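Local coordinates for beta-methylmalyl-CoA dehydratase (Chloroflexus aurantiacus, PDB 4E3E), which catalyses the reversible dehydration of (2R,3S)-beta-methylmalyl-CoA to mesaconyl-CoA in the glyoxylate assimilation cycle, at residues Y194-G202 / E294-P302. Numbering follows the deposited sequence.
Sequences YLWDDYEVG and EILAKMAIP
Lys298 NZ is gripped by three oxygen partners at the 3-10 turn of 196-198 and just after it. The firm bond runs to the carbonyl of Tyr199, with NZ 2.7 Å from Tyr199 O, in the carbonyl plane and at a C=O...N angle of 155°. A weak bond reaches Trp196 O, 3.2 Å from Lys298 NZ. The third partner is a water that accepts from NZ and bonds weakly back to Asp197 O. The lysine chain runs extended to CD, then bends at chi3 (-66°), which brings the ammonium to the carbonyl oxygens of Trp196 and Tyr199. On the way its methylenes lie over one face of the Trp196 indole. Lys298 CG meets Trp196 NE1 and CE2 near the rim, 3.4 Å from each. Lys298 CD sits 3.9 Å from the centroid of the six-membered ring, a CH-pi contact. Trp196 NE1 bonds to Ala309 O on the neighbouring strand 307-318, which helps fix the ring's turn. Val201 covers the start of the lysine chain, its CG2 3.7 Å from Lys298 CB. Further along, Gly202 N gives a nearly straight bond (162°) to Ile295 O at 2.7 Å. Ile295 points at the loop, and its CD1 meets Tyr199 CD2 at 4.1 Å. With an alanine in place of Lys298, Tyr199 O would probably lose this donor, and the indole face the methylenes packed on it. The contact lays the loop between helix 187-190 and strand 204-212 along strand 288-300 of the HotDog-clan fold, away from the annotated substrate sites. The lysine's charge is probably eased by carbonyl oxygens and water rather than by a carboxylate at contact distance; Asp197 OD1 bonds to Arg351 N.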
loop_
_atom_site.group_PDB
_atom_site.type_symbol
_atom_site.label_atom_id
_atom_site.label_comp_id
_atom_site.label_asym_id
_atom_site.label_seq_id
_atom_site.Cartn_x
_atom_site.Cartn_y
_atom_site.Cartn_z
ATOM N N TYR A 194 -17.539 19.528 -19.404
ATOM C CA TYR A 194 -17.251 19.139 -20.781
ATOM C C TYR A 194 -17.654 17.700 -21.083
ATOM O O TYR A 194 -17.165 16.756 -20.469
ATOM C CB TYR A 194 -15.770 19.387 -21.111
ATOM C CG TYR A 194 -15.409 20.861 -21.096
ATOM C CD1 TYR A 194 -15.829 21.712 -22.124
ATOM C CD2 TYR A 194 -14.663 21.409 -20.057
ATOM C CE1 TYR A 194 -15.509 23.066 -22.119
ATOM C CE2 TYR A 194 -14.340 22.764 -20.043
ATOM C CZ TYR A 194 -14.767 23.584 -21.074
ATOM O OH TYR A 194 -14.449 24.923 -21.064
ATOM N N LEU A 195 -18.553 17.550 -22.047
ATOM C CA LEU A 195 -19.032 16.235 -22.474
ATOM C C LEU A 195 -18.503 15.898 -23.874
ATOM O O LEU A 195 -17.747 16.674 -24.470
ATOM C CB LEU A 195 -20.572 16.169 -22.395
ATOM C CG LEU A 195 -21.146 16.308 -20.984
ATOM C CD1 LEU A 195 -22.675 16.369 -21.004
ATOM C CD2 LEU A 195 -20.668 15.168 -20.086
ATOM N N TRP A 196 -18.882 14.732 -24.381
ATOM C CA TRP A 196 -18.418 14.239 -25.684
ATOM C C TRP A 196 -18.586 15.271 -26.769
ATOM O O TRP A 196 -17.663 15.514 -27.556
ATOM C CB TRP A 196 -19.176 12.959 -26.005
ATOM C CG TRP A 196 -18.916 12.280 -27.333
ATOM C CD1 TRP A 196 -17.909 11.351 -27.646
ATOM C CD2 TRP A 196 -19.743 12.381 -28.554
ATOM N NE1 TRP A 196 -18.043 10.914 -28.950
ATOM C CE2 TRP A 196 -19.126 11.491 -29.546
ATOM C CE3 TRP A 196 -20.877 13.113 -28.912
ATOM C CZ2 TRP A 196 -19.647 11.353 -30.834
ATOM C CZ3 TRP A 196 -21.394 12.958 -30.208
ATOM C CH2 TRP A 196 -20.786 12.107 -31.146
ATOM N N ASP A 197 -19.754 15.907 -26.794
ATOM C CA ASP A 197 -20.081 16.931 -27.780
ATOM C C ASP A 197 -19.114 18.112 -27.778
ATOM O O ASP A 197 -18.957 18.762 -28.804
ATOM C CB ASP A 197 -21.508 17.452 -27.566
ATOM C CG ASP A 197 -22.507 16.330 -27.316
ATOM O OD1 ASP A 197 -22.345 15.594 -26.319
ATOM O OD2 ASP A 197 -23.459 16.189 -28.114
ATOM N N ASP A 198 -18.464 18.379 -26.645
ATOM C CA ASP A 198 -17.694 19.615 -26.474
ATOM C C ASP A 198 -16.223 19.505 -26.865
ATOM O O ASP A 198 -15.531 20.517 -26.978
ATOM C CB ASP A 198 -17.814 20.130 -25.031
ATOM C CG ASP A 198 -19.249 20.190 -24.552
ATOM O OD1 ASP A 198 -20.115 20.702 -25.294
ATOM O OD2 ASP A 198 -19.513 19.719 -23.427
ATOM N N TYR A 199 -15.744 18.281 -27.063
ATOM C CA TYR A 199 -14.357 18.069 -27.457
ATOM C C TYR A 199 -14.191 18.263 -28.964
ATOM O O TYR A 199 -15.077 17.911 -29.744
ATOM C CB TYR A 199 -13.872 16.698 -26.965
ATOM C CG TYR A 199 -13.579 16.719 -25.488
ATOM C CD1 TYR A 199 -14.589 16.477 -24.549
ATOM C CD2 TYR A 199 -12.294 17.041 -25.017
ATOM C CE1 TYR A 199 -14.324 16.530 -23.189
ATOM C CE2 TYR A 199 -12.022 17.100 -23.655
ATOM C CZ TYR A 199 -13.036 16.835 -22.753
ATOM O OH TYR A 199 -12.764 16.885 -21.417
ATOM N N GLU A 200 -13.072 18.868 -29.362
ATOM C CA GLU A 200 -12.799 19.170 -30.763
ATOM C C GLU A 200 -11.719 18.242 -31.287
ATOM O O GLU A 200 -10.634 18.156 -30.701
ATOM C CB GLU A 200 -12.348 20.627 -30.927
ATOM C CG GLU A 200 -13.429 21.648 -30.605
ATOM C CD GLU A 200 -12.866 23.004 -30.212
ATOM O OE1 GLU A 200 -11.879 23.461 -30.837
ATOM O OE2 GLU A 200 -13.416 23.619 -29.273
ATOM N N VAL A 201 -12.016 17.551 -32.385
ATOM C CA VAL A 201 -11.052 16.639 -33.010
ATOM C C VAL A 201 -9.818 17.451 -33.407
ATOM O O VAL A 201 -9.944 18.518 -34.008
ATOM C CB VAL A 201 -11.668 15.936 -34.235
ATOM C CG1 VAL A 201 -10.612 15.127 -34.977
ATOM C CG2 VAL A 201 -12.843 15.041 -33.810
ATOM N N GLY A 202 -8.663 16.980 -33.019
ATOM C CA GLY A 202 -7.422 17.674 -33.234
ATOM C C GLY A 202 -6.972 18.581 -32.117
ATOM O O GLY A 202 -5.861 19.003 -32.101
ATOM N N GLU A 294 -4.118 14.411 -27.287
ATOM C CA GLU A 294 -4.753 14.929 -28.496
ATOM C C GLU A 294 -6.020 14.127 -28.746
ATOM O O GLU A 294 -6.015 12.903 -28.553
ATOM C CB GLU A 294 -3.810 14.790 -29.684
ATOM C CG GLU A 294 -4.427 15.213 -31.008
ATOM C CD GLU A 294 -3.441 15.143 -32.151
ATOM O OE1 GLU A 294 -2.269 14.812 -31.908
ATOM O OE2 GLU A 294 -3.849 15.422 -33.293
ATOM N N ILE A 295 -7.101 14.801 -29.154
ATOM C CA ILE A 295 -8.277 14.078 -29.617
ATOM C C ILE A 295 -8.017 13.704 -31.082
ATOM O O ILE A 295 -8.114 14.565 -31.976
ATOM C CB ILE A 295 -9.591 14.892 -29.481
ATOM C CG1 ILE A 295 -9.776 15.460 -28.056
ATOM C CG2 ILE A 295 -10.792 14.051 -29.944
ATOM C CD1 ILE A 295 -9.790 14.427 -26.931
ATOM N N LEU A 296 -7.654 12.437 -31.319
ATOM C CA LEU A 296 -7.389 11.931 -32.679
ATOM C C LEU A 296 -8.664 11.818 -33.502
ATOM O O LEU A 296 -8.660 12.074 -34.708
ATOM C CB LEU A 296 -6.711 10.567 -32.632
ATOM C CG LEU A 296 -5.334 10.536 -31.971
ATOM C CD1 LEU A 296 -4.800 9.110 -31.933
ATOM C CD2 LEU A 296 -4.373 11.489 -32.675
ATOM N N ALA A 297 -9.758 11.444 -32.840
ATOM C CA ALA A 297 -11.010 11.162 -33.533
ATOM C C ALA A 297 -12.154 11.132 -32.558
ATOM O O ALA A 297 -11.963 10.882 -31.350
ATOM C CB ALA A 297 -10.928 9.825 -34.263
ATOM N N LYS A 298 -13.348 11.370 -33.095
ATOM C CA LYS A 298 -14.583 11.276 -32.340
ATOM C C LYS A 298 -15.527 10.375 -33.122
ATOM O O LYS A 298 -15.720 10.574 -34.329
ATOM C CB LYS A 298 -15.191 12.671 -32.148
ATOM C CG LYS A 298 -16.547 12.677 -31.458
ATOM C CD LYS A 298 -17.206 14.061 -31.441
ATOM C CE LYS A 298 -16.447 15.061 -30.588
ATOM N NZ LYS A 298 -17.135 16.386 -30.555
HETATM N N MSE A 299 -16.117 9.387 -32.453
HETATM C CA MSE A 299 -16.913 8.381 -33.154
HETATM C C MSE A 299 -18.189 8.142 -32.389
HETATM O O MSE A 299 -18.172 8.082 -31.149
HETATM C CB MSE A 299 -16.088 7.080 -33.315
HETATM C CG MSE A 299 -14.565 7.346 -33.347
HETATM SE SE MSE A 299 -13.438 5.734 -33.145
HETATM C CE MSE A 299 -11.991 6.050 -34.460
ATOM N N ALA A 300 -19.306 8.026 -33.112
ATOM C CA ALA A 300 -20.577 7.606 -32.525
ATOM C C ALA A 300 -20.515 6.118 -32.186
ATOM O O ALA A 300 -19.814 5.350 -32.859
ATOM C CB ALA A 300 -21.729 7.860 -33.496
ATOM N N ILE A 301 -21.258 5.716 -31.158
ATOM C CA ILE A 301 -21.368 4.315 -30.804
ATOM C C ILE A 301 -22.645 3.830 -31.460
ATOM O O ILE A 301 -23.713 4.411 -31.222
ATOM C CB ILE A 301 -21.428 4.089 -29.268
ATOM C CG1 ILE A 301 -20.145 4.601 -28.573
ATOM C CG2 ILE A 301 -21.656 2.614 -28.950
ATOM C CD1 ILE A 301 -18.954 3.686 -28.719
ATOM N N PRO A 302 -22.540 2.778 -32.302
ATOM C CA PRO A 302 -23.707 2.219 -32.978
ATOM C C PRO A 302 -24.796 1.871 -31.982
ATOM O O PRO A 302 -24.525 1.200 -30.983
ATOM C CB PRO A 302 -23.161 0.946 -33.640
ATOM C CG PRO A 302 -21.707 1.192 -33.803
ATOM C CD PRO A 302 -21.295 2.073 -32.663
HETATM O O HOH W 1 -20.083 16.816 -31.247
#